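Local coordinates for DegV family protein (Thermus thermophilus, PDB 2DT8) that binds fatty acids such as palmitic acid and also binds zinc, as a lipid-binding member of the DegV family, at residues Met1-Thr10 with Glu79-Ile88. Sequence-based numbering, arbitrary orientation.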
HETATM    1  N   MSE A   1      10.393  18.728 -18.351  1.00 22.43           N
HETATM    2  CA  MSE A   1       9.037  19.344 -18.250  1.00 20.53           C
HETATM    3  C   MSE A   1       8.521  19.226 -16.818  1.00 18.62           C
HETATM    4  O   MSE A   1       9.089  18.513 -15.988  1.00 16.67           O
HETATM    5  CB  MSE A   1       8.058  18.685 -19.253  1.00 24.97           C
HETATM    6  CG  MSE A   1       7.864  17.182 -19.079  1.00 20.88           C
HETATM    7 SE   MSE A   1       6.855  16.162 -20.450  1.00 17.53          SE
HETATM    8  CE  MSE A   1       7.151  14.417 -19.665  1.00 17.88           C
ATOM      9  N   ARG A   2       7.462  19.968 -16.530  1.00 12.83           N
ATOM     10  CA  ARG A   2       6.851  19.973 -15.215  1.00 11.79           C
ATOM     11  C   ARG A   2       5.964  18.750 -15.107  1.00 11.18           C
ATOM     12  O   ARG A   2       5.008  18.584 -15.864  1.00 12.06           O
ATOM     13  CB  ARG A   2       6.021  21.230 -15.040  1.00 12.15           C
ATOM     14  CG  ARG A   2       6.854  22.488 -15.091  1.00 22.83           C
ATOM     15  CD  ARG A   2       5.967  23.707 -15.267  1.00 24.67           C
ATOM     16  NE  ARG A   2       5.173  23.554 -16.475  1.00 31.38           N
ATOM     17  CZ  ARG A   2       4.003  24.145 -16.661  1.00 31.05           C
ATOM     18  NH1 ARG A   2       3.486  24.897 -15.698  1.00 35.25           N
ATOM     19  NH2 ARG A   2       3.344  23.974 -17.796  1.00 31.61           N
ATOM     20  N   ILE A   3       6.313  17.895 -14.158  1.00  9.14           N
ATOM     21  CA  ILE A   3       5.605  16.651 -13.910  1.00  7.15           C
ATOM     22  C   ILE A   3       4.973  16.684 -12.527  1.00  9.39           C
ATOM     23  O   ILE A   3       5.639  16.975 -11.530  1.00 13.88           O
ATOM     24  CB  ILE A   3       6.575  15.449 -14.004  1.00  9.79           C
ATOM     25  CG1 ILE A   3       7.203  15.420 -15.404  1.00 11.67           C
ATOM     26  CG2 ILE A   3       5.828  14.136 -13.724  1.00 10.12           C
ATOM     27  CD1 ILE A   3       8.309  14.396 -15.586  1.00 13.67           C
ATOM     28  N   THR A   4       3.676  16.405 -12.484  1.00  7.42           N
ATOM     29  CA  THR A   4       2.937  16.383 -11.229  1.00  8.26           C
ATOM     30  C   THR A   4       2.565  14.936 -10.905  1.00  7.96           C
ATOM     31  O   THR A   4       2.173  14.162 -11.790  1.00  8.13           O
ATOM     32  CB  THR A   4       1.647  17.237 -11.332  1.00  9.10           C
ATOM     33  OG1 THR A   4       2.005  18.623 -11.400  1.00 12.49           O
ATOM     34  CG2 THR A   4       0.742  17.015 -10.129  1.00 10.53           C
ATOM     35  N   LEU A   5       2.711  14.576  -9.636  1.00  5.46           N
ATOM     36  CA  LEU A   5       2.381  13.239  -9.162  1.00  4.86           C
ATOM     37  C   LEU A   5       0.973  13.164  -8.609  1.00  5.41           C
ATOM     38  O   LEU A   5       0.549  14.021  -7.835  1.00  7.29           O
ATOM     39  CB  LEU A   5       3.325  12.811  -8.046  1.00  7.72           C
ATOM     40  CG  LEU A   5       4.689  12.292  -8.453  1.00 13.81           C
ATOM     41  CD1 LEU A   5       5.618  12.356  -7.254  1.00 14.13           C
ATOM     42  CD2 LEU A   5       4.544  10.868  -8.969  1.00 14.34           C
ATOM     43  N   VAL A   6       0.274  12.113  -9.006  1.00  5.47           N
ATOM     44  CA  VAL A   6      -1.075  11.814  -8.553  1.00  4.45           C
ATOM     45  C   VAL A   6      -1.073  10.364  -8.075  1.00  5.94           C
ATOM     46  O   VAL A   6      -0.396   9.508  -8.645  1.00  5.77           O
ATOM     47  CB  VAL A   6      -2.116  11.935  -9.699  1.00  4.65           C
ATOM     48  CG1 VAL A   6      -3.486  11.406  -9.233  1.00  5.24           C
ATOM     49  CG2 VAL A   6      -2.230  13.385 -10.146  1.00  5.80           C
ATOM     50  N   THR A   7      -1.776  10.101  -6.984  1.00  4.89           N
ATOM     51  CA  THR A   7      -1.905   8.741  -6.499  1.00  3.47           C
ATOM     52  C   THR A   7      -3.317   8.600  -5.934  1.00  5.36           C
ATOM     53  O   THR A   7      -4.126   9.525  -6.066  1.00  7.65           O
ATOM     54  CB  THR A   7      -0.817   8.401  -5.427  1.00  4.75           C
ATOM     55  OG1 THR A   7      -0.869   6.999  -5.122  1.00  4.73           O
ATOM     56  CG2 THR A   7      -1.025   9.213  -4.148  1.00  5.12           C
ATOM     57  N   ASP A   8      -3.635   7.449  -5.355  1.00  5.16           N
ATOM     58  CA  ASP A   8      -4.955   7.258  -4.756  1.00  5.01           C
ATOM     59  C   ASP A   8      -4.781   7.155  -3.242  1.00  6.32           C
ATOM     60  O   ASP A   8      -3.657   7.004  -2.746  1.00  6.30           O
ATOM     61  CB  ASP A   8      -5.642   6.023  -5.346  1.00  7.81           C
ATOM     62  CG  ASP A   8      -4.883   4.754  -5.080  1.00  8.77           C
ATOM     63  OD1 ASP A   8      -4.921   4.289  -3.926  1.00 10.94           O
ATOM     64  OD2 ASP A   8      -4.237   4.219  -6.013  1.00  7.73           O
ATOM     65  N   SER A   9      -5.885   7.235  -2.503  1.00  4.28           N
ATOM     66  CA  SER A   9      -5.812   7.215  -1.048  1.00  5.14           C
ATOM     67  C   SER A   9      -5.226   5.951  -0.435  1.00  5.84           C
ATOM     68  O   SER A   9      -4.751   5.989   0.704  1.00  5.57           O
ATOM     69  CB  SER A   9      -7.196   7.493  -0.448  1.00  5.69           C
ATOM     70  OG  SER A   9      -8.101   6.450  -0.720  1.00  5.16           O
ATOM     71  N   THR A  10      -5.243   4.839  -1.164  1.00  4.38           N
ATOM     72  CA  THR A  10      -4.693   3.614  -0.599  1.00  6.00           C
ATOM     73  C   THR A  10      -3.170   3.624  -0.509  1.00  4.58           C
ATOM     74  O   THR A  10      -2.581   2.669  -0.018  1.00  6.66           O
ATOM     75  CB  THR A  10      -5.165   2.320  -1.343  1.00  9.37           C
ATOM     76  OG1 THR A  10      -4.550   2.234  -2.634  1.00 10.73           O
ATOM     77  CG2 THR A  10      -6.679   2.312  -1.486  1.00  8.36           C
ATOM     78  N   GLU A  79      -1.258  23.591 -14.558  1.00 11.64           N
ATOM     79  CA  GLU A  79       0.056  24.114 -14.237  1.00 17.64           C
ATOM     80  C   GLU A  79       1.212  23.127 -14.337  1.00 17.33           C
ATOM     81  O   GLU A  79       2.249  23.286 -13.707  1.00 24.32           O
ATOM     82  CB  GLU A  79       0.020  24.545 -12.777  1.00 20.03           C
ATOM     83  CG  GLU A  79      -1.050  25.583 -12.442  1.00 26.49           C
ATOM     84  CD  GLU A  79      -0.763  26.945 -13.052  1.00 32.94           C
ATOM     85  OE1 GLU A  79       0.415  27.208 -13.384  1.00 35.53           O
ATOM     86  OE2 GLU A  79      -1.708  27.754 -13.182  1.00 39.03           O
ATOM     87  N   ALA A  80       0.944  22.071 -15.125  1.00 13.14           N
ATOM     88  CA  ALA A  80       2.003  21.104 -15.337  1.00 12.96           C
ATOM     89  C   ALA A  80       1.935  20.589 -16.786  1.00 11.21           C
ATOM     90  O   ALA A  80       0.913  20.777 -17.433  1.00 12.42           O
ATOM     91  CB  ALA A  80       1.825  19.893 -14.397  1.00 14.39           C
ATOM     92  N   ASP A  81       3.001  19.966 -17.267  1.00 10.32           N
ATOM     93  CA  ASP A  81       3.045  19.468 -18.632  1.00  9.96           C
ATOM     94  C   ASP A  81       2.682  17.995 -18.703  1.00  9.43           C
ATOM     95  O   ASP A  81       2.269  17.501 -19.749  1.00 11.34           O
ATOM     96  CB  ASP A  81       4.453  19.632 -19.208  1.00 11.43           C
ATOM     97  CG  ASP A  81       4.915  21.067 -19.219  1.00 15.17           C
ATOM     98  OD1 ASP A  81       4.230  21.902 -19.842  1.00 19.24           O
ATOM     99  OD2 ASP A  81       5.962  21.357 -18.604  1.00 18.42           O
ATOM    100  N   HIS A  82       2.827  17.297 -17.582  1.00  9.26           N
ATOM    101  CA  HIS A  82       2.580  15.865 -17.568  1.00  7.28           C
ATOM    102  C   HIS A  82       2.205  15.402 -16.168  1.00  5.88           C
ATOM    103  O   HIS A  82       2.623  16.006 -15.176  1.00  7.57           O
ATOM    104  CB  HIS A  82       3.857  15.137 -18.020  1.00  7.83           C
ATOM    105  CG  HIS A  82       3.641  13.718 -18.446  1.00  7.41           C
ATOM    106  ND1 HIS A  82       3.377  13.371 -19.754  1.00  9.04           N
ATOM    107  CD2 HIS A  82       3.641  12.560 -17.742  1.00  6.92           C
ATOM    108  CE1 HIS A  82       3.227  12.060 -19.838  1.00  7.58           C
ATOM    109  NE2 HIS A  82       3.382  11.544 -18.632  1.00  7.72           N
ATOM    110  N   VAL A  83       1.421  14.328 -16.104  1.00  6.01           N
ATOM    111  CA  VAL A  83       1.001  13.751 -14.835  1.00  7.30           C
ATOM    112  C   VAL A  83       1.481  12.308 -14.741  1.00  6.66           C
ATOM    113  O   VAL A  83       1.288  11.513 -15.667  1.00  7.14           O
ATOM    114  CB  VAL A  83      -0.542  13.750 -14.694  1.00  6.85           C
ATOM    115  CG1 VAL A  83      -0.963  12.930 -13.466  1.00  8.70           C
ATOM    116  CG2 VAL A  83      -1.048  15.169 -14.536  1.00  8.15           C
ATOM    117  N   LEU A  84       2.140  11.981 -13.633  1.00  5.71           N
ATOM    118  CA  LEU A  84       2.598  10.622 -13.389  1.00  4.97           C
ATOM    119  C   LEU A  84       1.635  10.153 -12.295  1.00  3.95           C
ATOM    120  O   LEU A  84       1.618  10.723 -11.198  1.00  5.54           O
ATOM    121  CB  LEU A  84       4.051  10.636 -12.906  1.00  6.24           C
ATOM    122  CG  LEU A  84       4.627   9.282 -12.501  1.00  6.01           C
ATOM    123  CD1 LEU A  84       4.493   8.284 -13.645  1.00  7.00           C
ATOM    124  CD2 LEU A  84       6.101   9.468 -12.128  1.00 10.80           C
ATOM    125  N   SER A  85       0.829   9.141 -12.616  1.00  4.14           N
ATOM    126  CA  SER A  85      -0.218   8.615 -11.730  1.00  4.50           C
ATOM    127  C   SER A  85       0.135   7.199 -11.258  1.00  4.82           C
ATOM    128  O   SER A  85       0.117   6.256 -12.053  1.00  6.70           O
ATOM    129  CB  SER A  85      -1.533   8.612 -12.527  1.00  5.83           C
ATOM    130  OG  SER A  85      -2.682   8.825 -11.714  1.00  5.81           O
ATOM    131  N   LEU A  86       0.451   7.060  -9.970  1.00  4.00           N
ATOM    132  CA  LEU A  86       0.867   5.792  -9.354  1.00  4.66           C
ATOM    133  C   LEU A  86      -0.268   5.200  -8.517  1.00  4.53           C
ATOM    134  O   LEU A  86      -0.861   5.858  -7.673  1.00  5.00           O
ATOM    135  CB  LEU A  86       2.094   6.014  -8.465  1.00  6.24           C
ATOM    136  CG  LEU A  86       3.440   5.939  -9.190  1.00 12.13           C
ATOM    137  CD1 LEU A  86       3.476   6.923 -10.335  1.00 13.20           C
ATOM    138  CD2 LEU A  86       4.567   6.210  -8.208  1.00 11.34           C
ATOM    139  N   HIS A  87      -0.512   3.908  -8.803  1.00  4.42           N
ATOM    140  CA  HIS A  87      -1.582   3.251  -8.077  1.00  4.42           C
ATOM    141  C   HIS A  87      -1.537   1.778  -7.545  1.00  5.48           C
ATOM    142  O   HIS A  87      -0.700   0.986  -7.958  1.00  4.52           O
ATOM    143  CB  HIS A  87      -2.794   3.308  -9.029  1.00  4.31           C
ATOM    144  CG  HIS A  87      -3.132   4.755  -9.277  1.00  4.66           C
ATOM    145  ND1 HIS A  87      -3.730   5.548  -8.353  1.00  5.38           N
ATOM    146  CD2 HIS A  87      -2.903   5.512 -10.431  1.00  4.62           C
ATOM    147  CE1 HIS A  87      -3.856   6.755  -8.939  1.00  4.93           C
ATOM    148  NE2 HIS A  87      -3.371   6.762 -10.183  1.00  5.03           N
ATOM    149  N   ILE A  88      -2.489   1.495  -6.638  1.00  5.09           N
ATOM    150  CA  ILE A  88      -2.490   0.166  -6.059  1.00  4.42           C
ATOM    151  C   ILE A  88      -2.607  -0.816  -7.219  1.00  4.96           C
ATOM    152  O   ILE A  88      -3.170  -0.530  -8.281  1.00  5.07           O
ATOM    153  CB  ILE A  88      -3.753   0.158  -5.178  1.00  3.23           C
ATOM    154  CG1 ILE A  88      -4.009  -1.265  -4.681  1.00  5.90           C
ATOM    155  CG2 ILE A  88      -4.994   0.684  -5.944  1.00  5.51           C
ATOM    156  CD1 ILE A  88      -5.077  -1.317  -3.569  1.00  7.56           C
TER
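Asp-8 OD2 is gripped twice from across the contact: His-87 ND1 donates in its ring plane to the anti lone pair at 2.7 Å, and Ile-88 N reaches the syn lone pair at 3.3 Å. Both grips lie at the C-terminal ends of two parallel strands, 3-8 and 82-87, neighbours in the mixed sheet of this DegV-family chain. The carboxylate is nearly coplanar with the imidazole (18°), and its OD1 closes an Asx turn with Thr-10 N. Ile-88 also touches the bound palmitic acid. The parallel ladder runs from His-82 N on Arg-2 O to Leu-86 N on Val-6 O. Leu-5 CD2 lies alongside Leu-84 CD2 (3.8 Å) on the face covered by helices 120-135 and 139-151; Val-6 CG2 meets Val-83 CG1 (3.6 Å) on the other. At the opposite end, Arg-2, bent at chi3 (-57°), turns NE and NH2 side-on to Asp-81, whose oxygens are met from above the carboxylate plane. Asp-81 OD2 also accepts Arg-2 N at 2.9 Å, through its anti lone pair. With an alanine at Asp-81, the guanidinium would be likely to lose its salt-bridge mate and Arg-2 N its acceptor. Arg-2 O accepts from both Asp-81 N (2.8 Å) and His-82 N.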